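Local coordinates for protein putative glucoamylase (Bacteroides uniformis, PDB 4GL3) that probably hydrolyses glycosidic bonds as a glucoamylase-like enzyme of the six-hairpin glycosidase clan, at residues A[17-22]-A[389-394]; A[21-26]-A[68-73]; A[64-69]-A[383-388]. All blocks are in the same frame, centred on the assembly; numbering follows the deposited sequence.

Overall arrangement
The three contacts tie together three helices that are distant in sequence. Contact 1 joins helix 15-27 to helix 378-393, contact 2 joins helix 15-27 to the turn that follows helix 54-69, and contact 3 joins helix 54-69 to helix 378-393. Each helix, or the turn that ends it, is therefore used twice. Contact 3 is buried and purely aliphatic. Contacts 1 and 2 lie farther out, are partly buried, and mix apolar packing with charged side chains. A polar network bridges them: Gln23 of contact 2 bonds to Arg392 of contact 1, and Arg70 of contact 2 forms a salt bridge with Glu389. Gln23 also bonds to the backbone of Ile385 in contact 3.

Contact 1 of 3, residues A[17-22]-A[389-394]; sequences ELMTLV and ENYRTG
Helix 17-22 and helix 389-393 run roughly antiparallel, at 140°, with their axes no closer than 11.8 Å, so long side chains must bridge the gap. Met19, a selenomethionine, and Thr20 reach out from the first helix to Tyr391 and Arg392 on the second. This is helix-helix packing within a largely helical domain, consistent with the (alpha/alpha)6 toroid of six-hairpin glycosidases. The selenium SE of Met19 sits at the edge of the Tyr391 ring, close to its plane and 3.8 Å from CE2. This is a Met-aromatic contact of the edge type. The same SE lies 3.9 Å from CG of Arg392. The Met19 and Arg392 chains slide past each other in opposite directions. Met19 CB thereby comes over one face of the guanidinium, nearer its rim.

Thr20 meets the same guanidinium at its edge. NH1 of Arg392 donates to OG1 of Thr20 over 2.9 Å, with an N-H...O angle of 155°, and the oxygen lies almost in the guanidinium plane. Thr20 holds OG1 anti to its carbonyl carbon (chi1 -63°), the setting that presents the hydroxyl to the arginine. That oxygen is also bonded to the backbone O of Asp16, one turn back. Arg392 has further partners: NH2 forms a salt bridge with Asp16, and NH1 bonds to Gln23.

Met19 thus lines the methylenes and one face of Arg392, while the polar bonds leave from the guanidinium edge. Together the bonds to Thr20, Asp16 and Gln23 fix how the group is turned, and Asp16 probably balances part of its charge.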
loop_
_atom_site.group_PDB
_atom_site.type_symbol
_atom_site.label_atom_id
_atom_site.label_comp_id
_atom_site.label_asym_id
_atom_site.label_seq_id
_atom_site.Cartn_x
_atom_site.Cartn_y
_atom_site.Cartn_z
ATOM N N GLU A 17 -12.317 -20.060 5.246
ATOM C CA GLU A 17 -11.730 -20.806 4.120
ATOM C C GLU A 17 -11.473 -19.956 2.864
ATOM O O GLU A 17 -10.423 -20.074 2.212
ATOM C CB GLU A 17 -12.624 -21.994 3.753
ATOM C CG GLU A 17 -12.593 -23.071 4.800
ATOM C CD GLU A 17 -13.657 -24.149 4.584
ATOM O OE1 GLU A 17 -14.676 -23.926 3.882
ATOM O OE2 GLU A 17 -13.471 -25.231 5.159
ATOM N N LEU A 18 -12.447 -19.117 2.544
ATOM C CA LEU A 18 -12.361 -18.211 1.421
ATOM C C LEU A 18 -11.225 -17.230 1.633
ATOM O O LEU A 18 -10.419 -17.030 0.720
ATOM C CB LEU A 18 -13.693 -17.467 1.217
ATOM C CG LEU A 18 -13.781 -16.548 -0.008
ATOM C CD1 LEU A 18 -13.479 -17.353 -1.279
ATOM C CD2 LEU A 18 -15.157 -15.866 -0.038
HETATM N N MSE A 19 -11.143 -16.628 2.826
HETATM C CA MSE A 19 -10.084 -15.664 3.106
HETATM C C MSE A 19 -8.729 -16.300 2.986
HETATM O O MSE A 19 -7.845 -15.723 2.382
HETATM C CB MSE A 19 -10.244 -15.029 4.485
HETATM C CG MSE A 19 -11.386 -14.026 4.535
HETATM SE SE MSE A 19 -11.473 -12.990 6.185
HETATM C CE MSE A 19 -12.239 -14.354 7.333
ATOM N N THR A 20 -8.582 -17.492 3.547
ATOM C CA THR A 20 -7.336 -18.212 3.534
ATOM C C THR A 20 -6.943 -18.579 2.106
ATOM O O THR A 20 -5.795 -18.391 1.734
ATOM C CB THR A 20 -7.404 -19.479 4.391
ATOM O OG1 THR A 20 -7.635 -19.088 5.748
ATOM C CG2 THR A 20 -6.090 -20.321 4.270
ATOM N N LEU A 21 -7.893 -19.044 1.303
ATOM C CA LEU A 21 -7.586 -19.332 -0.111
ATOM C C LEU A 21 -7.146 -18.057 -0.848
ATOM O O LEU A 21 -6.161 -18.076 -1.599
ATOM C CB LEU A 21 -8.761 -20.002 -0.828
ATOM C CG LEU A 21 -8.548 -20.332 -2.317
ATOM C CD1 LEU A 21 -7.433 -21.354 -2.458
ATOM C CD2 LEU A 21 -9.837 -20.877 -2.959
ATOM N N VAL A 22 -7.831 -16.939 -0.622
ATOM C CA VAL A 22 -7.475 -15.696 -1.309
ATOM C C VAL A 22 -6.038 -15.269 -0.920
ATOM O O VAL A 22 -5.202 -14.935 -1.775
ATOM C CB VAL A 22 -8.528 -14.596 -1.048
ATOM C CG1 VAL A 22 -8.044 -13.206 -1.512
ATOM C CG2 VAL A 22 -9.833 -15.005 -1.724
ATOM N N GLU A 389 -5.251 -9.948 6.465
ATOM C CA GLU A 389 -4.664 -10.385 7.729
ATOM C C GLU A 389 -4.908 -9.380 8.886
ATOM O O GLU A 389 -5.168 -9.796 10.026
ATOM C CB GLU A 389 -3.149 -10.643 7.604
ATOM C CG GLU A 389 -2.565 -11.352 8.805
ATOM C CD GLU A 389 -3.241 -12.693 9.048
ATOM O OE1 GLU A 389 -3.503 -13.375 8.027
ATOM O OE2 GLU A 389 -3.491 -13.048 10.229
ATOM N N ASN A 390 -4.751 -8.085 8.615
ATOM C CA ASN A 390 -5.063 -7.086 9.616
ATOM C C ASN A 390 -6.491 -7.233 10.162
ATOM O O ASN A 390 -6.697 -7.155 11.372
ATOM C CB ASN A 390 -4.839 -5.668 9.094
ATOM C CG ASN A 390 -3.379 -5.265 9.133
ATOM O OD1 ASN A 390 -2.629 -5.780 9.976
ATOM N ND2 ASN A 390 -2.960 -4.333 8.222
ATOM N N TYR A 391 -7.458 -7.451 9.278
ATOM C CA TYR A 391 -8.834 -7.773 9.727
ATOM C C TYR A 391 -8.865 -9.011 10.600
ATOM O O TYR A 391 -9.536 -9.016 11.612
ATOM C CB TYR A 391 -9.764 -7.984 8.533
ATOM C CG TYR A 391 -11.092 -8.616 8.874
ATOM C CD1 TYR A 391 -12.001 -7.954 9.695
ATOM C CD2 TYR A 391 -11.428 -9.885 8.409
ATOM C CE1 TYR A 391 -13.221 -8.507 10.014
ATOM C CE2 TYR A 391 -12.664 -10.448 8.721
ATOM C CZ TYR A 391 -13.533 -9.736 9.530
ATOM O OH TYR A 391 -14.725 -10.258 9.873
ATOM N N ARG A 392 -8.181 -10.084 10.220
ATOM C CA ARG A 392 -8.320 -11.328 10.995
ATOM C C ARG A 392 -7.544 -11.348 12.336
ATOM O O ARG A 392 -7.996 -11.933 13.258
ATOM C CB ARG A 392 -7.888 -12.540 10.150
ATOM C CG ARG A 392 -8.611 -12.708 8.807
ATOM C CD ARG A 392 -8.001 -13.833 7.976
ATOM N NE ARG A 392 -8.529 -15.123 8.393
ATOM C CZ ARG A 392 -8.257 -16.283 7.795
ATOM N NH1 ARG A 392 -7.381 -16.366 6.763
ATOM N NH2 ARG A 392 -8.847 -17.369 8.240
ATOM N N THR A 393 -6.346 -10.765 12.406
ATOM C CA THR A 393 -5.511 -10.831 13.612
ATOM C C THR A 393 -4.789 -9.498 13.975
ATOM O O THR A 393 -4.124 -9.425 14.991
ATOM C CB THR A 393 -4.384 -11.883 13.431
ATOM O OG1 THR A 393 -3.542 -11.492 12.328
ATOM C CG2 THR A 393 -4.948 -13.328 13.225
ATOM N N GLY A 394 -4.891 -8.467 13.140
ATOM C CA GLY A 394 -4.145 -7.229 13.353
ATOM C C GLY A 394 -2.622 -7.394 13.289
ATOM O O GLY A 394 -1.903 -6.521 13.760
#

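Contact 2 of 3, residues A[21-26]-A[68-73]; sequences LVQKQT and IERGFV
Phe72 lays its ring against the backbone of helix 21-26, with Lys24 over one face. CA of Lys24 stands 3.9 Å from the ring centroid and 25° off the ring normal, a CH-pi contact displaced toward the rim. Lys24 N and CA both lie 3.5 Å from CZ of Phe72. The helix backbone also sets CB of Lys24 3.6 Å from CZ of Phe72. From there CG runs anti to the backbone N (chi1 -171°), which lays it beside CE1 and CD1 of the ring. On the opposite face of the ring sits CB of Arg70, two residues back in the chain. The ring is thus sandwiched between the helix and its own turn.

That turn is a Schellman motif. It ends helix 54-69, with Gly71 at positive phi and two bonds back into the last turn, one of them from Gly71 N to the O of Ile68. It brings Arg70 and Phe72 to bear on the same helix. Gln23 covers another part of the Phe72 ring, with CB 4.0 Å from CZ. Cutting Phe72 back to an alanine would probably leave CA of Lys24 and CB of Arg70 without the ring between them and open a gap between turn and helix.

The polar ends of Gln23 and Arg70 only approach each other. OE1 of Gln23 is 3.9 Å from NE of Arg70, and the amide and guanidinium planes are 55° apart. Each is bonded to helix 378-393 instead: Gln23 OE1 accepts from Arg392, and Arg70 NE forms a salt bridge with Glu389. Phe72 also meets the ring of Phe27.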
loop_
_atom_site.group_PDB
_atom_site.type_symbol
_atom_site.label_atom_id
_atom_site.label_comp_id
_atom_site.label_asym_id
_atom_site.label_seq_id
_atom_site.Cartn_x
_atom_site.Cartn_y
_atom_site.Cartn_z
ATOM N N LEU A 21 -7.893 -19.044 1.303
ATOM C CA LEU A 21 -7.586 -19.332 -0.111
ATOM C C LEU A 21 -7.146 -18.057 -0.848
ATOM O O LEU A 21 -6.161 -18.076 -1.599
ATOM C CB LEU A 21 -8.761 -20.002 -0.828
ATOM C CG LEU A 21 -8.548 -20.332 -2.317
ATOM C CD1 LEU A 21 -7.433 -21.354 -2.458
ATOM C CD2 LEU A 21 -9.837 -20.877 -2.959
ATOM N N VAL A 22 -7.831 -16.939 -0.622
ATOM C CA VAL A 22 -7.475 -15.696 -1.309
ATOM C C VAL A 22 -6.038 -15.269 -0.920
ATOM O O VAL A 22 -5.202 -14.935 -1.775
ATOM C CB VAL A 22 -8.528 -14.596 -1.048
ATOM C CG1 VAL A 22 -8.044 -13.206 -1.512
ATOM C CG2 VAL A 22 -9.833 -15.005 -1.724
ATOM N N GLN A 23 -5.726 -15.355 0.368
ATOM C CA GLN A 23 -4.391 -15.008 0.834
ATOM C C GLN A 23 -3.324 -15.947 0.265
ATOM O O GLN A 23 -2.255 -15.508 -0.164
ATOM C CB GLN A 23 -4.355 -15.056 2.364
ATOM C CG GLN A 23 -5.146 -13.970 3.062
ATOM C CD GLN A 23 -4.936 -14.045 4.570
ATOM O OE1 GLN A 23 -5.427 -14.988 5.203
ATOM N NE2 GLN A 23 -4.171 -13.082 5.146
ATOM N N LYS A 24 -3.605 -17.241 0.276
ATOM C CA LYS A 24 -2.652 -18.244 -0.191
ATOM C C LYS A 24 -2.386 -18.141 -1.692
ATOM O O LYS A 24 -1.253 -18.246 -2.112
ATOM C CB LYS A 24 -3.176 -19.631 0.119
ATOM C CG LYS A 24 -2.216 -20.823 -0.116
ATOM C CD LYS A 24 -2.978 -22.106 0.308
ATOM C CE LYS A 24 -2.192 -23.389 0.150
ATOM N NZ LYS A 24 -0.993 -23.379 1.015
ATOM N N GLN A 25 -3.434 -17.984 -2.494
ATOM C CA GLN A 25 -3.265 -17.897 -3.937
ATOM C C GLN A 25 -2.532 -16.601 -4.319
ATOM O O GLN A 25 -1.639 -16.620 -5.175
ATOM C CB GLN A 25 -4.611 -17.977 -4.673
ATOM C CG GLN A 25 -4.478 -18.315 -6.166
ATOM C CD GLN A 25 -4.587 -19.798 -6.432
ATOM O OE1 GLN A 25 -4.334 -20.620 -5.545
ATOM N NE2 GLN A 25 -4.983 -20.148 -7.633
ATOM N N THR A 26 -2.888 -15.496 -3.669
ATOM C CA THR A 26 -2.291 -14.199 -3.961
ATOM C C THR A 26 -0.820 -14.184 -3.512
ATOM O O THR A 26 0.022 -13.530 -4.117
ATOM C CB THR A 26 -3.151 -13.048 -3.352
ATOM O OG1 THR A 26 -4.546 -13.263 -3.685
ATOM C CG2 THR A 26 -2.715 -11.661 -3.866
ATOM N N ILE A 68 4.327 -16.551 6.708
ATOM C CA ILE A 68 4.925 -17.338 7.777
ATOM C C ILE A 68 3.862 -17.674 8.826
ATOM O O ILE A 68 3.719 -18.825 9.218
ATOM C CB ILE A 68 6.090 -16.625 8.499
ATOM C CG1 ILE A 68 7.283 -16.409 7.554
ATOM C CG2 ILE A 68 6.520 -17.450 9.702
ATOM C CD1 ILE A 68 8.308 -15.397 8.061
ATOM N N GLU A 69 3.142 -16.654 9.275
ATOM C CA GLU A 69 2.112 -16.811 10.303
ATOM C C GLU A 69 0.952 -17.688 9.844
ATOM O O GLU A 69 0.366 -18.357 10.665
ATOM C CB GLU A 69 1.607 -15.432 10.761
ATOM C CG GLU A 69 2.656 -14.703 11.585
ATOM C CD GLU A 69 2.986 -15.426 12.885
ATOM O OE1 GLU A 69 2.041 -15.783 13.623
ATOM O OE2 GLU A 69 4.174 -15.645 13.168
ATOM N N ARG A 70 0.623 -17.674 8.547
ATOM C CA ARG A 70 -0.427 -18.539 8.002
ATOM C C ARG A 70 0.074 -19.927 7.621
ATOM O O ARG A 70 -0.719 -20.782 7.229
ATOM C CB ARG A 70 -1.109 -17.897 6.793
ATOM C CG ARG A 70 -2.064 -16.762 7.157
ATOM C CD ARG A 70 -3.367 -17.285 7.730
ATOM N NE ARG A 70 -3.964 -16.240 8.584
ATOM C CZ ARG A 70 -4.988 -16.424 9.409
ATOM N NH1 ARG A 70 -5.590 -17.606 9.475
ATOM N NH2 ARG A 70 -5.408 -15.429 10.174
ATOM N N GLY A 71 1.373 -20.175 7.772
ATOM C CA GLY A 71 1.926 -21.470 7.452
ATOM C C GLY A 71 2.078 -21.730 5.953
ATOM O O GLY A 71 2.279 -22.867 5.548
ATOM N N PHE A 72 2.027 -20.696 5.126
ATOM C CA PHE A 72 2.300 -20.861 3.695
ATOM C C PHE A 72 3.770 -21.181 3.441
ATOM O O PHE A 72 4.072 -21.877 2.484
ATOM C CB PHE A 72 1.919 -19.619 2.868
ATOM C CG PHE A 72 0.484 -19.152 3.026
ATOM C CD1 PHE A 72 -0.531 -20.031 3.357
ATOM C CD2 PHE A 72 0.176 -17.821 2.827
ATOM C CE1 PHE A 72 -1.827 -19.581 3.501
ATOM C CE2 PHE A 72 -1.098 -17.366 2.972
ATOM C CZ PHE A 72 -2.113 -18.245 3.303
ATOM N N VAL A 73 4.670 -20.642 4.270
ATOM C CA VAL A 73 6.101 -21.010 4.270
ATOM C C VAL A 73 6.556 -21.176 5.731
ATOM O O VAL A 73 5.860 -20.716 6.654
ATOM C CB VAL A 73 7.012 -19.943 3.553
ATOM C CG1 VAL A 73 6.709 -19.860 2.063
ATOM C CG2 VAL A 73 6.900 -18.563 4.212
#

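Contact 3 of 3, residues A[64-69]-A[383-388]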
loop_
_atom_site.group_PDB
_atom_site.type_symbol
_atom_site.label_atom_id
_atom_site.label_comp_id
_atom_site.label_asym_id
_atom_site.label_seq_id
_atom_site.Cartn_x
_atom_site.Cartn_y
_atom_site.Cartn_z
ATOM N N ILE A 64 5.237 -11.628 3.117
ATOM C CA ILE A 64 6.063 -12.711 3.627
ATOM C C ILE A 64 5.759 -12.995 5.127
ATOM O O ILE A 64 5.620 -14.163 5.536
ATOM C CB ILE A 64 7.553 -12.468 3.410
ATOM C CG1 ILE A 64 7.854 -12.586 1.913
ATOM C CG2 ILE A 64 8.403 -13.462 4.207
ATOM C CD1 ILE A 64 9.139 -11.901 1.504
ATOM N N ILE A 65 5.638 -11.947 5.930
ATOM C CA ILE A 65 5.324 -12.105 7.354
ATOM C C ILE A 65 3.950 -12.789 7.534
ATOM O O ILE A 65 3.828 -13.740 8.332
ATOM C CB ILE A 65 5.359 -10.766 8.121
ATOM C CG1 ILE A 65 6.752 -10.086 7.965
ATOM C CG2 ILE A 65 5.027 -10.999 9.605
ATOM C CD1 ILE A 65 6.726 -8.587 8.297
ATOM N N VAL A 66 2.954 -12.358 6.749
ATOM C CA VAL A 66 1.618 -12.986 6.745
ATOM C C VAL A 66 1.735 -14.476 6.406
ATOM O O VAL A 66 1.202 -15.346 7.097
ATOM C CB VAL A 66 0.652 -12.263 5.771
ATOM C CG1 VAL A 66 -0.690 -13.000 5.627
ATOM C CG2 VAL A 66 0.409 -10.809 6.221
ATOM N N GLY A 67 2.511 -14.764 5.374
ATOM C CA GLY A 67 2.725 -16.152 4.916
ATOM C C GLY A 67 3.378 -17.075 5.931
ATOM O O GLY A 67 3.015 -18.256 6.015
ATOM N N ILE A 68 4.327 -16.551 6.708
ATOM C CA ILE A 68 4.925 -17.338 7.777
ATOM C C ILE A 68 3.862 -17.674 8.826
ATOM O O ILE A 68 3.719 -18.825 9.218
ATOM C CB ILE A 68 6.090 -16.625 8.499
ATOM C CG1 ILE A 68 7.283 -16.409 7.554
ATOM C CG2 ILE A 68 6.520 -17.450 9.702
ATOM C CD1 ILE A 68 8.308 -15.397 8.061
ATOM N N GLU A 69 3.142 -16.654 9.275
ATOM C CA GLU A 69 2.112 -16.811 10.303
ATOM C C GLU A 69 0.952 -17.688 9.844
ATOM O O GLU A 69 0.366 -18.357 10.665
ATOM C CB GLU A 69 1.607 -15.432 10.761
ATOM C CG GLU A 69 2.656 -14.703 11.585
ATOM C CD GLU A 69 2.986 -15.426 12.885
ATOM O OE1 GLU A 69 2.041 -15.783 13.623
ATOM O OE2 GLU A 69 4.174 -15.645 13.168
ATOM N N PRO A 383 -2.065 -5.444 -0.934
ATOM C CA PRO A 383 -3.042 -5.053 0.102
ATOM C C PRO A 383 -4.126 -6.098 0.349
ATOM O O PRO A 383 -4.666 -6.154 1.457
ATOM C CB PRO A 383 -3.637 -3.719 -0.433
ATOM C CG PRO A 383 -2.558 -3.163 -1.356
ATOM C CD PRO A 383 -1.930 -4.402 -1.990
ATOM N N ILE A 384 -4.435 -6.914 -0.645
ATOM C CA ILE A 384 -5.421 -7.964 -0.458
ATOM C C ILE A 384 -4.918 -8.924 0.604
ATOM O O ILE A 384 -5.666 -9.226 1.537
ATOM C CB ILE A 384 -5.749 -8.710 -1.763
ATOM C CG1 ILE A 384 -6.436 -7.767 -2.756
ATOM C CG2 ILE A 384 -6.612 -9.945 -1.479
ATOM C CD1 ILE A 384 -6.536 -8.355 -4.181
ATOM N N ILE A 385 -3.659 -9.358 0.506
ATOM C CA ILE A 385 -3.108 -10.331 1.467
ATOM C C ILE A 385 -3.051 -9.682 2.841
ATOM O O ILE A 385 -3.496 -10.245 3.843
ATOM C CB ILE A 385 -1.665 -10.807 1.122
ATOM C CG1 ILE A 385 -1.588 -11.480 -0.224
ATOM C CG2 ILE A 385 -1.153 -11.812 2.180
ATOM C CD1 ILE A 385 -0.171 -11.601 -0.771
ATOM N N VAL A 386 -2.467 -8.486 2.896
ATOM C CA VAL A 386 -2.119 -7.870 4.166
ATOM C C VAL A 386 -3.313 -7.315 4.917
ATOM O O VAL A 386 -3.372 -7.418 6.127
ATOM C CB VAL A 386 -1.015 -6.765 3.972
ATOM C CG1 VAL A 386 -0.795 -5.999 5.275
ATOM C CG2 VAL A 386 0.282 -7.404 3.506
HETATM N N MSE A 387 -4.275 -6.712 4.223
HETATM C CA MSE A 387 -5.429 -6.108 4.910
HETATM C C MSE A 387 -6.390 -7.189 5.358
HETATM O O MSE A 387 -7.003 -7.054 6.406
HETATM C CB MSE A 387 -6.136 -5.045 4.037
HETATM C CG MSE A 387 -5.247 -3.832 3.705
HETATM SE SE MSE A 387 -4.668 -2.814 5.261
HETATM C CE MSE A 387 -6.143 -1.596 5.539
ATOM N N ILE A 388 -6.473 -8.299 4.618
ATOM C CA ILE A 388 -7.212 -9.456 5.102
ATOM C C ILE A 388 -6.577 -9.866 6.413
ATOM O O ILE A 388 -7.280 -10.065 7.411
ATOM C CB ILE A 388 -7.264 -10.647 4.105
ATOM C CG1 ILE A 388 -8.216 -10.324 2.931
ATOM C CG2 ILE A 388 -7.673 -11.963 4.815
ATOM C CD1 ILE A 388 -8.094 -11.295 1.752
#
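Aliphatic packing is the whole of this contact. Val66 points from helix 64-69 into helix 383-388, where it meets Ile385 and Val386. The backbones come near at Val66 and Val386, whose CA atoms are 6.8 Å apart. The closest side-chain touch is methyl against methyl: CG1 of Val66 lies 3.7 Å from CG2 of Ile385. CB of Val66 is only slightly farther from the same Ile385 methyl, at 4.0 Å. Both methyls are anti to their own backbone N (chi1 of Val66 173°), which turns each branch toward the other helix.

A second and looser touch joins the other branch of Val66 to Val386. CG2 of Val66 is 4.4 Å from CG2 of Val386. The two valine branches thus divide the work, one to each neighbouring residue of the partner helix. All three residues are buried, and no hydrogen bond or salt bridge crosses between the segments. The area buried is small, 109 Å², as expected when a single residue on one side carries the packing.

At the flank, the backbone O of Ile385 accepts from NE2 of Gln23. Helix 15-27 closes this side: Gln23 packs on Val66, and Thr26 on Ile385. Phe30, in the loop beyond, also touches Ile385. Val386 leans on Met257. Farther round, helix 75-90 covers Ile64, while helix 326-331 covers Pro383, Ile384 and Met387. Both packed helices thus have other helices around them, consistent with the helical toroid of six-hairpin glycosidases.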